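Local coordinates for succinoglycan biosynthesis protein (Bacillus cereus ATCC 14579, PDB 3B55) that binds a calcium ion and belongs to the erythromycin esterase-like family, though its reaction and substrate are not established, at residues Y37-N40 and Q41-K44; I255-N258 and A259-I262; H283-A286 and M287-A291; G376-K380 and D381-I385. The protein carries 1 engineered substitution. One frame throughout, in Å; residues are numbered along the deposited sequence.

Contact 1: residues Y37-N40 and Q41-K44; sequences YNTN and QIAK
The Tyr-37 ring meets Ile-42 obliquely: the methyl CD1 of Ile-42 comes to 3.6 Å from CD2 of the ring, with CE2 a little farther off. Trp-397 meets the same ring with its plane turned by about 80°, and the hydroxyl end is hydrogen-bonded to Glu-400. A second flat group, the amide of Asn-38, is crossed obliquely by the Gln-41 side chain, whose CG is 3.7 Å from ND2. The amide planes of these two residues are 38° apart.

With its CG anti to the backbone nitrogen (chi1 -176°), Asn-38 directs OD1 back over the first turn. There OD1 accepts from the backbone N of Asn-40 at 3.1 Å, the donor standing well above the amide plane; the bond from Asn-40 ND2 to the same oxygen is weak. The backbone O of Asn-38 serves two donors, Gln-41 N at 2.8 Å and Ile-42 N at 3.2 Å, while Thr-39 O receives Ala-43 N.

Ile-42 also packs on Val-393 and Thr-394, which ties this end to helix 392-398. Asn-38 is the N-cap residue of helix 39-49, its OD1 making the capping bond to the backbone N two residues on.

Contact 2: residues I255-N258 and A259-I262; sequences IKQN and ARII
Van der Waals contact between side chains is led by Gln-257 and Arg-260, one turn apart. The Gln-257 chain leaves with CG anti to its own nitrogen (chi1 -178°) and then bends at chi2, which carries the amide along the helix until NE2 lies 3.5 Å from CB of Arg-260 and slightly farther from its CG. The amide therefore rests against the aliphatic root of the arginine, while the guanidinium group runs on and is turned 69° from the amide plane. Ile-261 and Ile-262 lean on backbone oxygens instead: CG1 of Ile-261 is 3.3 Å from Gln-257 O, and CG1 of Ile-262 is 3.6 Å from Asn-258 O. Outward, Ala-259 packs on Ser-235 and Leu-238 of helix 221-240, and Ile-262 reaches both that helix and helix 178-192.

The backbone bonds are those of a regular alpha-helix in the middle of helix 250-268. Ala-259 N donates to Ile-255 O at 3.0 Å, Arg-260 N to Lys-256 O at 2.9 Å, and Ile-261 N to Gln-257 O at 2.9 Å.

Charged and polar ends find their partners off these two turns: Lys-256 NZ forms a salt bridge with Glu-239 of helix 221-240, and Arg-260 has long, weak ion pairs with Glu-263 and Glu-289. The buried amide of Asn-258 gives its ND2 to the backbone oxygen of Trp-254, one turn back, and its OD1 accepts weak bonds from Trp-116 and Asn-183.

Contact 3: residues H283-A286 and M287-A291; sequences HDIA and MYENA
His-283 and selenomethionine Met-287, one turn apart on helix 278-298, form a selenium-aromatic pair beside the calcium site, where the Met-287 side chain lies about 4 Å from that of the calcium ligand Glu-113. CG of Met-287 lies over one face of the imidazole, toward its rim, and SE is 4.5 Å from the ring centroid, 39° off the normal. Both ring nitrogens are satisfied elsewhere: ND1 by the hydroxyl of Tyr-320, NE2 by Asp-172 at the end of strand 167-172. These two bonds, at different corners, fix the rotation of the ring against the Met-287 side chain.

The buried Asp-284 carboxylate is gripped through OD2, which takes bonds from the backbone N of Ala-324 and from His-309.

The backbone oxygens are used in regular alpha-helical order. His-283 O accepts from Met-287 N at 3.2 Å, Asp-284 O from Tyr-288 N at 3.0 Å, Ile-285 O from Glu-289 N at 2.9 Å and Ala-286 O from Asn-290 N at 2.9 Å. Glu-289 OE1 is bonded to Gln-264 of helix 250-268, and its chain, extended beyond CG, runs alongside Ile-285, bringing OE2 to 3.8 Å from CG2 of that isoleucine.

Contact 4: residues G376-K380 and D381-I385; sequences GQVKK and DQFFI
Val-378 lies over one face of the Phe-383 ring in a CH-pi contact, where the loop after helix 371-376 enters strand 382-386 of the large mixed sheet. Its CG1 methyl is 3.9 Å from the ring centroid and 25° off the normal, displaced toward the rim, and it comes to 3.6 Å from CE1. The branch point takes part as well: CB of Val-378 is 3.6 Å from CZ, so the valine straddles the CE1-CZ side of the ring. Lys-380 adds its CB, which meets CD1 of the same ring obliquely at 4.0 Å.

The ring is brought under the valine by its first torsion, chi1 64°, which sets CG between the backbone nitrogen and the carbonyl carbon. The loop supplies the other half of the approach. Lys-379 is the centre of an inverse gamma turn, closed by a weak bond from Lys-380 N to Val-378 O, and this turn and the bend at Asp-381 bring the side chains of Val-378 and Phe-383 together.

Farther out, Phe-383 is held at the backbone by Gln-432 of strand 429-433, while Gln-382 and Phe-384 pair with strand 51-53 on the other flank. Val-378 also packs on Leu-46 and Glu-47 of helix 39-49, and its carbonyl oxygen accepts from the side chain of Gln-434. The Lys-380 chain is extended until its end, where it turns (chi4 67°) and NZ donates to the backbone oxygen of Glu-47.

Overall arrangement
Contacts 1 and 4 share one end of the molecule, their centres 14 Å apart, and meet where the backbone of Ala-43 packs against Val-378. Contacts 2 and 3 sit on consecutive helices, 250-268 and 278-298, with centres 13 Å apart, which touch through side chains, Ile-261 meeting Asn-290. Contacts 1 and 2 lie on opposite sides of the chain's centre, their centres about 50 Å apart. Burial does not simply follow distance from the centre: contact 2 is buried among helices, whereas contact 3, the most central and alone in bordering the calcium site, is partly buried, like contacts 1 and 4. Backbone helix bonds run through contacts 1, 2 and 3; contact 4 relies on apolar packing.

Contact 1: residues Y37-N40 and Q41-K44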
ATOM      1  N   TYR A  37      25.096  16.635  19.092  1.00 32.11           N
ATOM      2  CA  TYR A  37      24.163  15.833  19.882  1.00 31.25           C
ATOM      3  C   TYR A  37      24.638  14.420  20.181  1.00 29.90           C
ATOM      4  O   TYR A  37      25.424  13.834  19.436  1.00 30.17           O
ATOM      5  CB  TYR A  37      22.769  15.793  19.231  1.00 32.66           C
ATOM      6  CG  TYR A  37      22.705  15.224  17.830  1.00 34.59           C
ATOM      7  CD1 TYR A  37      22.383  16.040  16.745  1.00 32.63           C
ATOM      8  CD2 TYR A  37      22.931  13.866  17.591  1.00 27.01           C
ATOM      9  CE1 TYR A  37      22.287  15.521  15.454  1.00 33.33           C
ATOM     10  CE2 TYR A  37      22.826  13.334  16.304  1.00 31.10           C
ATOM     11  CZ  TYR A  37      22.504  14.169  15.241  1.00 32.33           C
ATOM     12  OH  TYR A  37      22.394  13.646  13.972  1.00 31.93           O
ATOM     13  N   ASN A  38      24.125  13.893  21.288  1.00 29.63           N
ATOM     14  CA  ASN A  38      24.449  12.566  21.807  1.00 29.61           C
ATOM     15  C   ASN A  38      23.271  11.614  21.606  1.00 28.00           C
ATOM     16  O   ASN A  38      22.259  11.717  22.308  1.00 23.53           O
ATOM     17  CB  ASN A  38      24.766  12.691  23.301  1.00 29.04           C
ATOM     18  CG  ASN A  38      25.206  11.390  23.918  1.00 29.95           C
ATOM     19  OD1 ASN A  38      25.258  10.355  23.252  1.00 35.87           O
ATOM     20  ND2 ASN A  38      25.532  11.430  25.206  1.00 34.53           N
ATOM     21  N   THR A  39      23.417  10.680  20.665  1.00 26.28           N
ATOM     22  CA  THR A  39      22.365   9.713  20.348  1.00 29.10           C
ATOM     23  C   THR A  39      21.909   8.840  21.520  1.00 29.02           C
ATOM     24  O   THR A  39      20.852   8.218  21.444  1.00 29.40           O
ATOM     25  CB  THR A  39      22.789   8.773  19.191  1.00 27.73           C
ATOM     26  OG1 THR A  39      23.982   8.071  19.560  1.00 29.99           O
ATOM     27  CG2 THR A  39      23.032   9.564  17.913  1.00 21.49           C
ATOM     28  N   ASN A  40      22.702   8.759  22.584  1.00 27.71           N
ATOM     29  CA  ASN A  40      22.294   7.962  23.731  1.00 28.10           C
ATOM     30  C   ASN A  40      21.246   8.757  24.498  1.00 28.36           C
ATOM     31  O   ASN A  40      20.361   8.180  25.129  1.00 26.21           O
ATOM     32  CB  ASN A  40      23.488   7.644  24.630  1.00 29.87           C
ATOM     33  CG  ASN A  40      24.475   6.693  23.975  1.00 33.70           C
ATOM     34  OD1 ASN A  40      24.112   5.591  23.562  1.00 32.38           O
ATOM     35  ND2 ASN A  40      25.732   7.119  23.872  1.00 28.94           N
ATOM     36  N   GLN A  41      21.348  10.084  24.427  1.00 26.77           N
ATOM     37  CA  GLN A  41      20.397  10.971  25.096  1.00 28.21           C
ATOM     38  C   GLN A  41      19.110  11.035  24.281  1.00 27.63           C
ATOM     39  O   GLN A  41      18.009  11.152  24.825  1.00 26.76           O
ATOM     40  CB  GLN A  41      20.981  12.380  25.245  1.00 29.53           C
ATOM     41  CG  GLN A  41      22.156  12.440  26.200  1.00 40.51           C
ATOM     42  CD  GLN A  41      21.790  11.954  27.595  1.00 47.70           C
ATOM     43  OE1 GLN A  41      21.111  12.650  28.350  1.00 48.76           O
ATOM     44  NE2 GLN A  41      22.230  10.746  27.937  1.00 45.02           N
ATOM     45  N   ILE A  42      19.260  10.960  22.966  1.00 27.09           N
ATOM     46  CA  ILE A  42      18.110  10.996  22.073  1.00 25.35           C
ATOM     47  C   ILE A  42      17.221   9.792  22.379  1.00 24.26           C
ATOM     48  O   ILE A  42      16.001   9.920  22.464  1.00 19.14           O
ATOM     49  CB  ILE A  42      18.559  10.940  20.596  1.00 24.43           C
ATOM     50  CG1 ILE A  42      19.260  12.251  20.219  1.00 24.66           C
ATOM     51  CG2 ILE A  42      17.366  10.676  19.694  1.00 24.04           C
ATOM     52  CD1 ILE A  42      19.937  12.224  18.859  1.00 23.29           C
ATOM     53  N   ALA A  43      17.849   8.628  22.553  1.00 25.43           N
ATOM     54  CA  ALA A  43      17.131   7.389  22.842  1.00 26.61           C
ATOM     55  C   ALA A  43      16.385   7.457  24.172  1.00 29.64           C
ATOM     56  O   ALA A  43      15.449   6.690  24.405  1.00 28.64           O
ATOM     57  CB  ALA A  43      18.096   6.218  22.846  1.00 23.90           C
ATOM     58  N   LYS A  44      16.808   8.367  25.044  1.00 29.61           N
ATOM     59  CA  LYS A  44      16.167   8.530  26.340  1.00 31.62           C
ATOM     60  C   LYS A  44      14.984   9.479  26.212  1.00 27.88           C
ATOM     61  O   LYS A  44      14.005   9.362  26.946  1.00 32.07           O
ATOM     62  CB  LYS A  44      17.169   9.061  27.371  1.00 34.09           C
ATOM     63  CG  LYS A  44      18.226   8.040  27.787  1.00 39.19           C
ATOM     64  CD  LYS A  44      18.158   7.776  29.285  1.00 50.37           C
ATOM     65  CE  LYS A  44      18.885   6.488  29.689  1.00 57.77           C
ATOM     66  NZ  LYS A  44      20.284   6.690  30.169  1.00 57.43           N
TER

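Contact 2: residues I255-N258 and A259-I262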
ATOM      1  N   ILE A 255     -16.699   2.118 -13.142  1.00 17.65           N
ATOM      2  CA  ILE A 255     -16.378   1.655 -14.489  1.00 15.51           C
ATOM      3  C   ILE A 255     -15.235   2.458 -15.086  1.00 16.83           C
ATOM      4  O   ILE A 255     -14.269   1.896 -15.598  1.00 17.77           O
ATOM      5  CB  ILE A 255     -17.615   1.751 -15.402  1.00 13.58           C
ATOM      6  CG1 ILE A 255     -18.760   0.928 -14.795  1.00 16.62           C
ATOM      7  CG2 ILE A 255     -17.275   1.280 -16.802  1.00 15.67           C
ATOM      8  CD1 ILE A 255     -18.399  -0.521 -14.483  1.00 16.10           C
ATOM      9  N   LYS A 256     -15.350   3.778 -14.999  1.00 15.82           N
ATOM     10  CA  LYS A 256     -14.341   4.687 -15.519  1.00 15.65           C
ATOM     11  C   LYS A 256     -12.956   4.388 -14.932  1.00 15.83           C
ATOM     12  O   LYS A 256     -11.950   4.411 -15.644  1.00 13.90           O
ATOM     13  CB  LYS A 256     -14.754   6.124 -15.198  1.00 16.04           C
ATOM     14  CG  LYS A 256     -13.898   7.181 -15.835  1.00 24.36           C
ATOM     15  CD  LYS A 256     -14.552   8.543 -15.718  1.00 39.66           C
ATOM     16  CE  LYS A 256     -13.674   9.599 -16.351  1.00 41.65           C
ATOM     17  NZ  LYS A 256     -13.270   9.157 -17.712  1.00 45.64           N
ATOM     18  N   GLN A 257     -12.914   4.090 -13.636  1.00 17.61           N
ATOM     19  CA  GLN A 257     -11.659   3.794 -12.960  1.00 18.01           C
ATOM     20  C   GLN A 257     -11.095   2.460 -13.432  1.00 16.91           C
ATOM     21  O   GLN A 257      -9.879   2.323 -13.614  1.00 17.46           O
ATOM     22  CB  GLN A 257     -11.860   3.768 -11.446  1.00 16.68           C
ATOM     23  CG  GLN A 257     -10.577   3.509 -10.680  1.00 24.33           C
ATOM     24  CD  GLN A 257      -9.494   4.541 -10.961  1.00 21.15           C
ATOM     25  OE1 GLN A 257      -8.358   4.391 -10.514  1.00 35.67           O
ATOM     26  NE2 GLN A 257      -9.841   5.589 -11.701  1.00 22.05           N
ATOM     27  N   ASN A 258     -11.976   1.480 -13.626  1.00 17.16           N
ATOM     28  CA  ASN A 258     -11.566   0.167 -14.111  1.00 18.49           C
ATOM     29  C   ASN A 258     -10.872   0.344 -15.461  1.00 15.97           C
ATOM     30  O   ASN A 258      -9.884  -0.330 -15.749  1.00 20.08           O
ATOM     31  CB  ASN A 258     -12.785  -0.744 -14.275  1.00 16.76           C
ATOM     32  CG  ASN A 258     -13.279  -1.305 -12.950  1.00 24.36           C
ATOM     33  OD1 ASN A 258     -12.864  -2.385 -12.530  1.00 21.67           O
ATOM     34  ND2 ASN A 258     -14.155  -0.565 -12.280  1.00 18.95           N
ATOM     35  N   ALA A 259     -11.393   1.249 -16.289  1.00 16.21           N
ATOM     36  CA  ALA A 259     -10.797   1.506 -17.602  1.00 14.23           C
ATOM     37  C   ALA A 259      -9.467   2.224 -17.388  1.00 11.29           C
ATOM     38  O   ALA A 259      -8.490   1.994 -18.105  1.00 10.29           O
ATOM     39  CB  ALA A 259     -11.726   2.372 -18.449  1.00 12.29           C
ATOM     40  N   ARG A 260      -9.441   3.098 -16.390  1.00 12.13           N
ATOM     41  CA  ARG A 260      -8.238   3.847 -16.059  1.00 12.49           C
ATOM     42  C   ARG A 260      -7.097   2.888 -15.705  1.00 11.95           C
ATOM     43  O   ARG A 260      -5.931   3.168 -15.968  1.00 11.52           O
ATOM     44  CB  ARG A 260      -8.508   4.766 -14.875  1.00 17.12           C
ATOM     45  CG  ARG A 260      -7.407   5.762 -14.640  1.00 26.17           C
ATOM     46  CD  ARG A 260      -7.471   6.874 -15.669  1.00 31.78           C
ATOM     47  NE  ARG A 260      -6.270   7.703 -15.644  1.00 41.46           N
ATOM     48  CZ  ARG A 260      -5.132   7.385 -16.253  1.00 37.37           C
ATOM     49  NH1 ARG A 260      -5.040   6.257 -16.942  1.00 39.63           N
ATOM     50  NH2 ARG A 260      -4.086   8.193 -16.169  1.00 38.70           N
ATOM     51  N   ILE A 261      -7.436   1.759 -15.096  1.00 11.32           N
ATOM     52  CA  ILE A 261      -6.428   0.776 -14.714  1.00 10.34           C
ATOM     53  C   ILE A 261      -5.725   0.200 -15.947  1.00  9.79           C
ATOM     54  O   ILE A 261      -4.517  -0.024 -15.925  1.00 10.32           O
ATOM     55  CB  ILE A 261      -7.057  -0.373 -13.897  1.00  7.41           C
ATOM     56  CG1 ILE A 261      -7.581   0.167 -12.561  1.00  8.36           C
ATOM     57  CG2 ILE A 261      -6.035  -1.476 -13.672  1.00 14.03           C
ATOM     58  CD1 ILE A 261      -6.499   0.691 -11.624  1.00  3.85           C
ATOM     59  N   ILE A 262      -6.489  -0.041 -17.010  1.00  8.37           N
ATOM     60  CA  ILE A 262      -5.948  -0.582 -18.251  1.00  9.37           C
ATOM     61  C   ILE A 262      -4.947   0.398 -18.863  1.00  9.26           C
ATOM     62  O   ILE A 262      -3.911  -0.017 -19.393  1.00 12.81           O
ATOM     63  CB  ILE A 262      -7.073  -0.858 -19.274  1.00 10.88           C
ATOM     64  CG1 ILE A 262      -8.169  -1.706 -18.626  1.00 10.05           C
ATOM     65  CG2 ILE A 262      -6.500  -1.579 -20.488  1.00  6.24           C
ATOM     66  CD1 ILE A 262      -9.409  -1.874 -19.475  1.00 14.26           C
TER

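Contact 3: residues H283-A286 and M287-A291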
ATOM      1  N   HIS A 283       4.793   3.735 -12.239  1.00 14.90           N
ATOM      2  CA  HIS A 283       4.229   2.737 -11.342  1.00 14.45           C
ATOM      3  C   HIS A 283       3.604   3.398 -10.125  1.00 11.10           C
ATOM      4  O   HIS A 283       2.427   3.193  -9.849  1.00 10.37           O
ATOM      5  CB  HIS A 283       5.281   1.731 -10.866  1.00 15.08           C
ATOM      6  CG  HIS A 283       4.729   0.671  -9.957  1.00 18.40           C
ATOM      7  ND1 HIS A 283       5.348   0.298  -8.783  1.00 18.89           N
ATOM      8  CD2 HIS A 283       3.601  -0.076 -10.040  1.00 17.01           C
ATOM      9  CE1 HIS A 283       4.624  -0.628  -8.178  1.00 16.66           C
ATOM     10  NE2 HIS A 283       3.558  -0.873  -8.920  1.00 15.08           N
ATOM     11  N   ASP A 284       4.373   4.209  -9.405  1.00 10.44           N
ATOM     12  CA  ASP A 284       3.825   4.838  -8.210  1.00 11.77           C
ATOM     13  C   ASP A 284       2.895   6.010  -8.481  1.00 11.24           C
ATOM     14  O   ASP A 284       2.150   6.420  -7.601  1.00 10.72           O
ATOM     15  CB  ASP A 284       4.944   5.232  -7.248  1.00  8.54           C
ATOM     16  CG  ASP A 284       5.242   4.128  -6.232  1.00 10.94           C
ATOM     17  OD1 ASP A 284       5.124   2.935  -6.601  1.00 10.15           O
ATOM     18  OD2 ASP A 284       5.587   4.437  -5.066  1.00  8.51           O
ATOM     19  N   ILE A 285       2.944   6.561  -9.688  1.00 11.57           N
ATOM     20  CA  ILE A 285       2.027   7.635 -10.015  1.00 11.34           C
ATOM     21  C   ILE A 285       0.653   6.946 -10.032  1.00 10.59           C
ATOM     22  O   ILE A 285      -0.305   7.438  -9.446  1.00  8.91           O
ATOM     23  CB  ILE A 285       2.346   8.259 -11.395  1.00 13.72           C
ATOM     24  CG1 ILE A 285       3.446   9.311 -11.222  1.00 12.35           C
ATOM     25  CG2 ILE A 285       1.089   8.855 -12.016  1.00  8.49           C
ATOM     26  CD1 ILE A 285       3.782  10.070 -12.489  1.00 18.88           C
ATOM     27  N   ALA A 286       0.585   5.782 -10.672  1.00  9.30           N
ATOM     28  CA  ALA A 286      -0.650   5.009 -10.762  1.00  9.37           C
ATOM     29  C   ALA A 286      -1.176   4.597  -9.380  1.00  8.66           C
ATOM     30  O   ALA A 286      -2.364   4.749  -9.102  1.00 10.33           O
ATOM     31  CB  ALA A 286      -0.423   3.761 -11.628  1.00  7.99           C
HETATM   32  N   MSE A 287      -0.308   4.057  -8.527  1.00  5.73           N
HETATM   33  CA  MSE A 287      -0.732   3.643  -7.186  1.00 10.77           C
HETATM   34  C   MSE A 287      -1.295   4.843  -6.437  1.00  6.97           C
HETATM   35  O   MSE A 287      -2.278   4.730  -5.703  1.00  7.78           O
HETATM   36  CB  MSE A 287       0.438   3.051  -6.387  1.00  7.49           C
HETATM   37  CG  MSE A 287       1.059   1.801  -7.004  1.00 17.43           C
HETATM   38 SE   MSE A 287       1.567   0.453  -5.681  1.00 35.42          SE
HETATM   39  CE  MSE A 287       3.157   1.291  -4.980  1.00 16.18           C
ATOM     40  N   TYR A 288      -0.651   5.989  -6.631  1.00  6.80           N
ATOM     41  CA  TYR A 288      -1.051   7.253  -6.012  1.00  5.65           C
ATOM     42  C   TYR A 288      -2.447   7.621  -6.483  1.00  5.68           C
ATOM     43  O   TYR A 288      -3.315   7.958  -5.674  1.00  6.14           O
ATOM     44  CB  TYR A 288      -0.071   8.364  -6.421  1.00  8.64           C
ATOM     45  CG  TYR A 288      -0.672   9.754  -6.498  1.00 10.02           C
ATOM     46  CD1 TYR A 288      -1.170  10.388  -5.358  1.00 12.93           C
ATOM     47  CD2 TYR A 288      -0.722  10.446  -7.709  1.00 13.49           C
ATOM     48  CE1 TYR A 288      -1.701  11.676  -5.421  1.00  5.94           C
ATOM     49  CE2 TYR A 288      -1.249  11.744  -7.783  1.00  8.94           C
ATOM     50  CZ  TYR A 288      -1.737  12.351  -6.635  1.00 12.77           C
ATOM     51  OH  TYR A 288      -2.260  13.628  -6.687  1.00 11.22           O
ATOM     52  N   GLU A 289      -2.644   7.553  -7.801  1.00  6.11           N
ATOM     53  CA  GLU A 289      -3.922   7.893  -8.424  1.00 13.05           C
ATOM     54  C   GLU A 289      -5.046   6.994  -7.935  1.00 10.18           C
ATOM     55  O   GLU A 289      -6.165   7.453  -7.716  1.00 13.68           O
ATOM     56  CB  GLU A 289      -3.826   7.792  -9.956  1.00 11.16           C
ATOM     57  CG  GLU A 289      -2.859   8.774 -10.601  1.00 15.95           C
ATOM     58  CD  GLU A 289      -2.952   8.782 -12.126  1.00 20.42           C
ATOM     59  OE1 GLU A 289      -3.469   7.795 -12.702  1.00 20.64           O
ATOM     60  OE2 GLU A 289      -2.488   9.766 -12.748  1.00 23.70           O
ATOM     61  N   ASN A 290      -4.742   5.713  -7.762  1.00  7.25           N
ATOM     62  CA  ASN A 290      -5.743   4.760  -7.307  1.00  9.58           C
ATOM     63  C   ASN A 290      -6.105   4.989  -5.849  1.00  6.86           C
ATOM     64  O   ASN A 290      -7.254   4.809  -5.460  1.00  5.02           O
ATOM     65  CB  ASN A 290      -5.238   3.333  -7.535  1.00  7.17           C
ATOM     66  CG  ASN A 290      -5.112   3.007  -9.014  1.00  9.47           C
ATOM     67  OD1 ASN A 290      -4.391   2.083  -9.414  1.00 11.22           O
ATOM     68  ND2 ASN A 290      -5.823   3.770  -9.839  1.00  3.85           N
ATOM     69  N   ALA A 291      -5.121   5.396  -5.050  1.00  8.76           N
ATOM     70  CA  ALA A 291      -5.352   5.673  -3.640  1.00  5.76           C
ATOM     71  C   ALA A 291      -6.113   6.997  -3.529  1.00  8.15           C
ATOM     72  O   ALA A 291      -6.965   7.165  -2.654  1.00  9.57           O
ATOM     73  CB  ALA A 291      -4.032   5.767  -2.907  1.00  3.86           C
TER

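Contact 4: residues G376-K380 and D381-I385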
ATOM      1  N   GLY A 376      15.815   1.139  18.827  1.00 12.03           N
ATOM      2  CA  GLY A 376      15.934  -0.177  19.428  1.00 11.09           C
ATOM      3  C   GLY A 376      16.415  -0.158  20.869  1.00 12.75           C
ATOM      4  O   GLY A 376      16.344  -1.176  21.557  1.00 15.60           O
ATOM      5  N   GLN A 377      16.916   0.984  21.332  1.00 13.20           N
ATOM      6  CA  GLN A 377      17.389   1.084  22.708  1.00 15.13           C
ATOM      7  C   GLN A 377      16.279   1.498  23.681  1.00 17.91           C
ATOM      8  O   GLN A 377      16.501   1.553  24.894  1.00 17.86           O
ATOM      9  CB  GLN A 377      18.560   2.065  22.806  1.00 16.84           C
ATOM     10  CG  GLN A 377      19.789   1.649  22.002  1.00 14.41           C
ATOM     11  CD  GLN A 377      20.171   0.200  22.240  1.00 20.48           C
ATOM     12  OE1 GLN A 377      19.836  -0.676  21.445  1.00 31.04           O
ATOM     13  NE2 GLN A 377      20.859  -0.060  23.345  1.00 24.55           N
ATOM     14  N   VAL A 378      15.094   1.799  23.150  1.00 15.17           N
ATOM     15  CA  VAL A 378      13.965   2.168  23.998  1.00 15.44           C
ATOM     16  C   VAL A 378      13.526   0.895  24.721  1.00 15.86           C
ATOM     17  O   VAL A 378      13.328  -0.135  24.082  1.00 16.41           O
ATOM     18  CB  VAL A 378      12.796   2.722  23.160  1.00 17.18           C
ATOM     19  CG1 VAL A 378      11.551   2.871  24.025  1.00 14.73           C
ATOM     20  CG2 VAL A 378      13.191   4.068  22.561  1.00 14.49           C
ATOM     21  N   LYS A 379      13.378   0.959  26.043  1.00 18.30           N
ATOM     22  CA  LYS A 379      13.000  -0.218  26.817  1.00 17.85           C
ATOM     23  C   LYS A 379      11.520  -0.579  26.816  1.00 17.23           C
ATOM     24  O   LYS A 379      10.882  -0.662  27.865  1.00 14.27           O
ATOM     25  CB  LYS A 379      13.496  -0.078  28.254  1.00 17.80           C
ATOM     26  CG  LYS A 379      14.201  -1.323  28.767  1.00 23.65           C
ATOM     27  CD  LYS A 379      14.724  -1.106  30.179  1.00 26.69           C
ATOM     28  CE  LYS A 379      15.928  -1.986  30.495  1.00 17.12           C
ATOM     29  NZ  LYS A 379      15.672  -3.433  30.423  1.00 21.04           N
ATOM     30  N   LYS A 380      10.993  -0.823  25.625  1.00 16.41           N
ATOM     31  CA  LYS A 380       9.602  -1.200  25.469  1.00 16.91           C
ATOM     32  C   LYS A 380       9.501  -2.148  24.279  1.00 13.79           C
ATOM     33  O   LYS A 380      10.114  -1.911  23.242  1.00 12.18           O
ATOM     34  CB  LYS A 380       8.738   0.041  25.240  1.00 17.65           C
ATOM     35  CG  LYS A 380       8.730   1.035  26.396  1.00 17.01           C
ATOM     36  CD  LYS A 380       7.840   2.235  26.066  1.00 26.22           C
ATOM     37  CE  LYS A 380       7.668   3.174  27.259  1.00 33.61           C
ATOM     38  NZ  LYS A 380       8.932   3.855  27.649  1.00 39.77           N
ATOM     39  N   ASP A 381       8.744  -3.229  24.448  1.00 15.91           N
ATOM     40  CA  ASP A 381       8.563  -4.220  23.397  1.00 15.74           C
ATOM     41  C   ASP A 381       8.013  -3.590  22.120  1.00 15.69           C
ATOM     42  O   ASP A 381       8.513  -3.862  21.034  1.00 15.09           O
ATOM     43  CB  ASP A 381       7.626  -5.327  23.883  1.00 14.39           C
ATOM     44  CG  ASP A 381       8.247  -6.174  24.979  1.00 24.06           C
ATOM     45  OD1 ASP A 381       7.511  -6.607  25.893  1.00 25.95           O
ATOM     46  OD2 ASP A 381       9.474  -6.418  24.923  1.00 26.82           O
ATOM     47  N   GLN A 382       6.979  -2.762  22.265  1.00 13.72           N
ATOM     48  CA  GLN A 382       6.346  -2.067  21.144  1.00 15.17           C
ATOM     49  C   GLN A 382       5.868  -0.700  21.632  1.00 13.17           C
ATOM     50  O   GLN A 382       5.462  -0.548  22.787  1.00 12.64           O
ATOM     51  CB  GLN A 382       5.113  -2.821  20.622  1.00 16.47           C
ATOM     52  CG  GLN A 382       5.293  -4.296  20.329  1.00 24.98           C
ATOM     53  CD  GLN A 382       5.207  -5.138  21.573  1.00 15.89           C
ATOM     54  OE1 GLN A 382       4.508  -4.787  22.532  1.00 18.93           O
ATOM     55  NE2 GLN A 382       5.900  -6.265  21.566  1.00 25.38           N
ATOM     56  N   PHE A 383       5.904   0.287  20.744  1.00  9.87           N
ATOM     57  CA  PHE A 383       5.458   1.629  21.088  1.00  8.22           C
ATOM     58  C   PHE A 383       5.375   2.491  19.844  1.00  9.84           C
ATOM     59  O   PHE A 383       5.928   2.143  18.801  1.00  9.16           O
ATOM     60  CB  PHE A 383       6.429   2.287  22.077  1.00  7.51           C
ATOM     61  CG  PHE A 383       7.807   2.518  21.513  1.00  8.87           C
ATOM     62  CD1 PHE A 383       8.765   1.508  21.533  1.00 10.09           C
ATOM     63  CD2 PHE A 383       8.145   3.745  20.950  1.00 12.87           C
ATOM     64  CE1 PHE A 383      10.041   1.718  21.005  1.00  8.05           C
ATOM     65  CE2 PHE A 383       9.415   3.967  20.421  1.00  9.60           C
ATOM     66  CZ  PHE A 383      10.366   2.953  20.448  1.00 11.41           C
ATOM     67  N   PHE A 384       4.652   3.600  19.941  1.00  8.94           N
ATOM     68  CA  PHE A 384       4.583   4.513  18.822  1.00 10.81           C
ATOM     69  C   PHE A 384       4.836   5.918  19.335  1.00 10.88           C
ATOM     70  O   PHE A 384       4.825   6.159  20.548  1.00  9.89           O
ATOM     71  CB  PHE A 384       3.255   4.411  18.061  1.00  9.35           C
ATOM     72  CG  PHE A 384       2.036   4.771  18.863  1.00 12.64           C
ATOM     73  CD1 PHE A 384       1.535   3.907  19.835  1.00 11.61           C
ATOM     74  CD2 PHE A 384       1.325   5.931  18.568  1.00  9.01           C
ATOM     75  CE1 PHE A 384       0.343   4.187  20.490  1.00  8.61           C
ATOM     76  CE2 PHE A 384       0.131   6.221  19.220  1.00 16.57           C
ATOM     77  CZ  PHE A 384      -0.362   5.343  20.184  1.00 10.92           C
ATOM     78  N   ILE A 385       5.084   6.843  18.421  1.00  9.07           N
ATOM     79  CA  ILE A 385       5.385   8.205  18.823  1.00 14.32           C
ATOM     80  C   ILE A 385       5.112   9.186  17.704  1.00 13.93           C
ATOM     81  O   ILE A 385       5.220   8.842  16.525  1.00 14.54           O
ATOM     82  CB  ILE A 385       6.868   8.309  19.240  1.00 15.95           C
ATOM     83  CG1 ILE A 385       7.230   9.757  19.561  1.00 17.22           C
ATOM     84  CG2 ILE A 385       7.752   7.753  18.134  1.00 17.05           C
ATOM     85  CD1 ILE A 385       8.466   9.878  20.437  1.00 21.10           C
TER